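Local coordinates for protein DnaK Suppressor (PDB 6PTG) that probably binds RNA polymerase and regulates transcription, as a chlamydial member of the DksA/TraR family, at residues I16-L30 and I81-Y93. Residues are numbered along the deposited sequence; the frame is centred on the assembly and turned at random.
Sequences IANFKTRLLEMKAKL and IDRALEKIEEASY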
# COMPACT_ATOMS: atom_id res chain seq x y z
N ILE B 16 11.55 -10.98 15.34
CA ILE B 16 10.38 -10.10 15.32
C ILE B 16 10.15 -9.48 16.69
O ILE B 16 9.78 -8.30 16.80
CB ILE B 16 9.15 -10.87 14.82
CG1 ILE B 16 9.32 -11.26 13.35
CG2 ILE B 16 7.90 -10.02 14.96
CD1 ILE B 16 8.29 -12.26 12.87
N ALA B 17 10.32 -10.26 17.76
CA ALA B 17 10.22 -9.70 19.11
C ALA B 17 11.29 -8.65 19.35
O ALA B 17 11.09 -7.72 20.14
CB ALA B 17 10.31 -10.81 20.15
N ASN B 18 12.44 -8.79 18.69
CA ASN B 18 13.51 -7.80 18.81
C ASN B 18 13.15 -6.52 18.05
O ASN B 18 13.42 -5.41 18.53
CB ASN B 18 14.82 -8.40 18.30
CG ASN B 18 16.04 -7.68 18.83
OD1 ASN B 18 15.95 -6.60 19.41
ND2 ASN B 18 17.21 -8.29 18.63
N PHE B 19 12.56 -6.65 16.86
CA PHE B 19 12.06 -5.47 16.15
C PHE B 19 10.95 -4.79 16.94
O PHE B 19 10.87 -3.56 16.99
CB PHE B 19 11.56 -5.87 14.77
CG PHE B 19 12.64 -6.07 13.76
CD1 PHE B 19 13.49 -5.04 13.42
CD2 PHE B 19 12.78 -7.29 13.12
CE1 PHE B 19 14.48 -5.23 12.48
CE2 PHE B 19 13.77 -7.48 12.18
CZ PHE B 19 14.62 -6.45 11.86
N LYS B 20 10.05 -5.59 17.53
CA LYS B 20 9.01 -5.04 18.38
C LYS B 20 9.60 -4.27 19.54
O LYS B 20 9.10 -3.19 19.90
CB LYS B 20 8.11 -6.17 18.88
CG LYS B 20 6.86 -5.70 19.61
CD LYS B 20 6.09 -6.87 20.18
CE LYS B 20 4.77 -6.42 20.76
NZ LYS B 20 4.06 -7.54 21.44
N THR B 21 10.65 -4.80 20.16
CA THR B 21 11.30 -4.08 21.25
C THR B 21 11.92 -2.77 20.76
O THR B 21 11.80 -1.73 21.43
CB THR B 21 12.37 -4.96 21.91
OG1 THR B 21 11.75 -6.14 22.45
CG2 THR B 21 13.05 -4.20 23.04
N ARG B 22 12.58 -2.80 19.60
CA ARG B 22 13.14 -1.56 19.05
C ARG B 22 12.04 -0.55 18.75
O ARG B 22 12.19 0.64 19.04
CB ARG B 22 13.93 -1.86 17.77
CG ARG B 22 15.17 -2.72 17.96
CD ARG B 22 15.87 -2.95 16.63
NE ARG B 22 16.27 -1.70 15.99
CZ ARG B 22 16.73 -1.63 14.74
NH1 ARG B 22 16.85 -2.73 14.01
NH2 ARG B 22 17.07 -0.45 14.22
N LEU B 23 10.93 -1.00 18.16
CA LEU B 23 9.87 -0.07 17.76
C LEU B 23 9.19 0.56 18.97
O LEU B 23 8.91 1.77 18.96
CB LEU B 23 8.86 -0.79 16.88
CG LEU B 23 9.34 -1.12 15.46
CD1 LEU B 23 8.39 -2.07 14.77
CD2 LEU B 23 9.51 0.15 14.64
N LEU B 24 8.91 -0.21 20.02
CA LEU B 24 8.31 0.37 21.21
C LEU B 24 9.24 1.38 21.86
O LEU B 24 8.80 2.41 22.38
CB LEU B 24 7.92 -0.73 22.20
CG LEU B 24 6.80 -1.68 21.76
CD1 LEU B 24 6.68 -2.87 22.71
CD2 LEU B 24 5.48 -0.93 21.67
N GLU B 25 10.55 1.12 21.82
CA GLU B 25 11.53 2.06 22.36
C GLU B 25 11.56 3.36 21.57
O GLU B 25 11.70 4.44 22.15
CB GLU B 25 12.91 1.42 22.43
CG GLU B 25 13.27 0.87 23.80
CD GLU B 25 14.34 -0.20 23.74
OE1 GLU B 25 14.96 -0.37 22.66
OE2 GLU B 25 14.58 -0.86 24.77
N MET B 26 11.46 3.28 20.23
CA MET B 26 11.40 4.50 19.43
C MET B 26 10.14 5.30 19.71
O MET B 26 10.19 6.53 19.82
CB MET B 26 11.47 4.19 17.94
CG MET B 26 12.69 3.43 17.48
SD MET B 26 12.76 3.42 15.68
CE MET B 26 12.35 5.14 15.33
N LYS B 27 9.00 4.61 19.83
CA LYS B 27 7.75 5.29 20.14
C LYS B 27 7.83 6.01 21.47
O LYS B 27 7.32 7.13 21.62
CB LYS B 27 6.60 4.28 20.13
CG LYS B 27 5.22 4.90 20.18
CD LYS B 27 4.13 3.85 20.20
CE LYS B 27 2.75 4.50 20.28
NZ LYS B 27 1.65 3.50 20.37
N ALA B 28 8.49 5.39 22.46
CA ALA B 28 8.60 6.02 23.77
C ALA B 28 9.61 7.17 23.75
O ALA B 28 9.41 8.19 24.43
CB ALA B 28 8.99 4.99 24.83
N LYS B 29 10.69 7.03 22.98
CA LYS B 29 11.66 8.12 22.89
C LYS B 29 11.11 9.32 22.14
O LYS B 29 11.60 10.44 22.33
CB LYS B 29 12.96 7.64 22.23
N LEU B 30 10.10 9.12 21.29
CA LEU B 30 9.49 10.23 20.56
C LEU B 30 8.38 10.93 21.33
O LEU B 30 8.01 12.05 20.96
CB LEU B 30 8.92 9.75 19.22
CG LEU B 30 9.78 9.97 17.98
CD1 LEU B 30 11.11 9.21 18.07
CD2 LEU B 30 9.00 9.57 16.74
N ILE B 81 5.64 4.08 12.75
CA ILE B 81 6.01 3.18 13.85
C ILE B 81 4.79 2.39 14.32
O ILE B 81 4.86 1.17 14.52
CB ILE B 81 6.65 3.98 15.00
CG1 ILE B 81 8.06 4.43 14.62
CG2 ILE B 81 6.68 3.16 16.29
CD1 ILE B 81 8.62 5.51 15.51
N ASP B 82 3.66 3.08 14.52
CA ASP B 82 2.43 2.40 14.91
C ASP B 82 2.01 1.35 13.89
O ASP B 82 1.57 0.25 14.26
CB ASP B 82 1.31 3.42 15.12
CG ASP B 82 1.43 4.16 16.44
OD1 ASP B 82 1.95 3.56 17.40
OD2 ASP B 82 0.98 5.32 16.52
N ARG B 83 2.12 1.67 12.59
CA ARG B 83 1.76 0.71 11.55
C ARG B 83 2.69 -0.50 11.56
O ARG B 83 2.24 -1.64 11.42
CB ARG B 83 1.78 1.38 10.18
CG ARG B 83 1.49 0.42 9.03
CD ARG B 83 0.19 -0.36 9.28
NE ARG B 83 0.04 -1.48 8.35
CZ ARG B 83 -0.78 -2.50 8.56
NH1 ARG B 83 -1.50 -2.56 9.67
NH2 ARG B 83 -0.85 -3.49 7.68
N ALA B 84 4.00 -0.27 11.74
CA ALA B 84 4.93 -1.38 11.84
C ALA B 84 4.59 -2.27 13.03
O ALA B 84 4.68 -3.50 12.94
CB ALA B 84 6.37 -0.86 11.93
N LEU B 85 4.20 -1.67 14.15
CA LEU B 85 3.78 -2.45 15.31
C LEU B 85 2.51 -3.24 15.03
O LEU B 85 2.40 -4.40 15.45
CB LEU B 85 3.58 -1.53 16.52
CG LEU B 85 4.87 -1.01 17.16
CD1 LEU B 85 4.58 0.10 18.17
CD2 LEU B 85 5.62 -2.16 17.82
N GLU B 86 1.55 -2.64 14.31
CA GLU B 86 0.35 -3.38 13.91
C GLU B 86 0.70 -4.56 13.02
O GLU B 86 0.15 -5.65 13.20
CB GLU B 86 -0.63 -2.45 13.19
CG GLU B 86 -1.22 -1.37 14.06
CD GLU B 86 -2.07 -0.40 13.27
OE1 GLU B 86 -2.45 -0.74 12.13
OE2 GLU B 86 -2.36 0.70 13.79
N LYS B 87 1.59 -4.37 12.05
CA LYS B 87 1.95 -5.48 11.17
C LYS B 87 2.59 -6.62 11.95
O LYS B 87 2.47 -7.78 11.55
CB LYS B 87 2.87 -5.00 10.06
CG LYS B 87 2.20 -4.06 9.08
CD LYS B 87 3.18 -3.42 8.12
CE LYS B 87 3.84 -4.45 7.24
NZ LYS B 87 2.85 -5.39 6.66
N ILE B 88 3.27 -6.32 13.06
CA ILE B 88 3.80 -7.40 13.89
C ILE B 88 2.65 -8.17 14.54
O ILE B 88 2.70 -9.40 14.65
CB ILE B 88 4.79 -6.85 14.93
CG1 ILE B 88 6.06 -6.35 14.24
CG2 ILE B 88 5.15 -7.91 15.94
CD1 ILE B 88 7.13 -5.83 15.19
N GLU B 89 1.60 -7.46 14.96
CA GLU B 89 0.43 -8.12 15.55
C GLU B 89 -0.37 -8.88 14.50
O GLU B 89 -0.90 -9.96 14.77
CB GLU B 89 -0.45 -7.10 16.27
CG GLU B 89 0.25 -6.31 17.36
CD GLU B 89 0.82 -7.19 18.45
OE1 GLU B 89 0.05 -7.98 19.05
OE2 GLU B 89 2.05 -7.09 18.71
N GLU B 90 -0.48 -8.32 13.29
CA GLU B 90 -1.19 -8.96 12.19
C GLU B 90 -0.35 -10.00 11.46
O GLU B 90 -0.83 -10.56 10.47
CB GLU B 90 -1.67 -7.91 11.18
CG GLU B 90 -2.45 -6.74 11.76
CD GLU B 90 -2.71 -5.66 10.72
OE1 GLU B 90 -1.99 -5.63 9.69
OE2 GLU B 90 -3.64 -4.84 10.93
N ALA B 91 0.87 -10.25 11.92
CA ALA B 91 1.79 -11.23 11.31
C ALA B 91 2.09 -10.90 9.85
O ALA B 91 2.20 -11.80 9.01
CB ALA B 91 1.25 -12.65 11.44
N SER B 92 2.23 -9.61 9.55
CA SER B 92 2.61 -9.17 8.21
C SER B 92 3.88 -8.32 8.22
O SER B 92 4.16 -7.63 7.24
CB SER B 92 1.47 -8.38 7.54
OG SER B 92 1.28 -7.13 8.17
N TYR B 93 4.64 -8.35 9.31
CA TYR B 93 5.87 -7.57 9.36
C TYR B 93 6.87 -8.11 8.34
O TYR B 93 7.06 -9.32 8.20
CB TYR B 93 6.49 -7.62 10.76
CG TYR B 93 7.67 -6.69 10.91
CD1 TYR B 93 7.49 -5.35 11.20
CD2 TYR B 93 8.98 -7.16 10.75
CE1 TYR B 93 8.57 -4.49 11.32
CE2 TYR B 93 10.06 -6.31 10.87
CZ TYR B 93 9.85 -4.98 11.16
OH TYR B 93 10.92 -4.12 11.29
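Leu23 and Leu85 meet at the middle of the contact, the CB of Leu23 lying 3.6 Å from Leu85 CD2. Leu85 enters as a knob among Lys20, Leu23, Leu24 and Lys27. One turn earlier on its helix, Ile81 does the same among Leu23, Met26, Lys27 and Leu30. Its two branches divide the work: CG2, anti to the backbone N, rests by Leu23 O and Lys27 CB, while CD1 reaches Met26 CE at 3.8 Å. Leu23 also sends CD1 inward to Ala84 CB at 3.7 Å and to Ile88 CD1. Toward the other end, Ile16 and Ile88 lie side by side, pointing opposite ways, with their CG2 methyls 3.6 Å apart. Beyond the helix end, Tyr93 and Phe19 form an oblique pair with ring planes at 37°, the Tyr93 OH lying over one face of the phenylalanine ring, near its rim. That hydroxyl is hydrogen-bonded to Pro112 O, which helps fix the ring, and Leu108 of helix 105-110 touches both aromatics. Along the more exposed flank, two extended lysines reach across the seam in salt bridges that are weak as hydrogen bonds: Lys27 NZ to Asp82 OD1 at 3.0 Å and Lys20 NZ to Glu89 OE2 at 3.4 Å. A Schellman motif with positive phi at Ala91 ends helix 72-89, and the following turn brings Tyr93 against Phe19. Lys87 NZ probably steadies this turn, donating to Ser92 O and OG and forming a salt bridge with Asp97. Helices 16-30 and 81-89 run nearly antiparallel (152°), axes 9.9 Å apart at closest approach, and their knobs-into-holes packing is consistent with the antiparallel coiled coil of DksA-family proteins, probably near its base, where helix 105-110 adjoins.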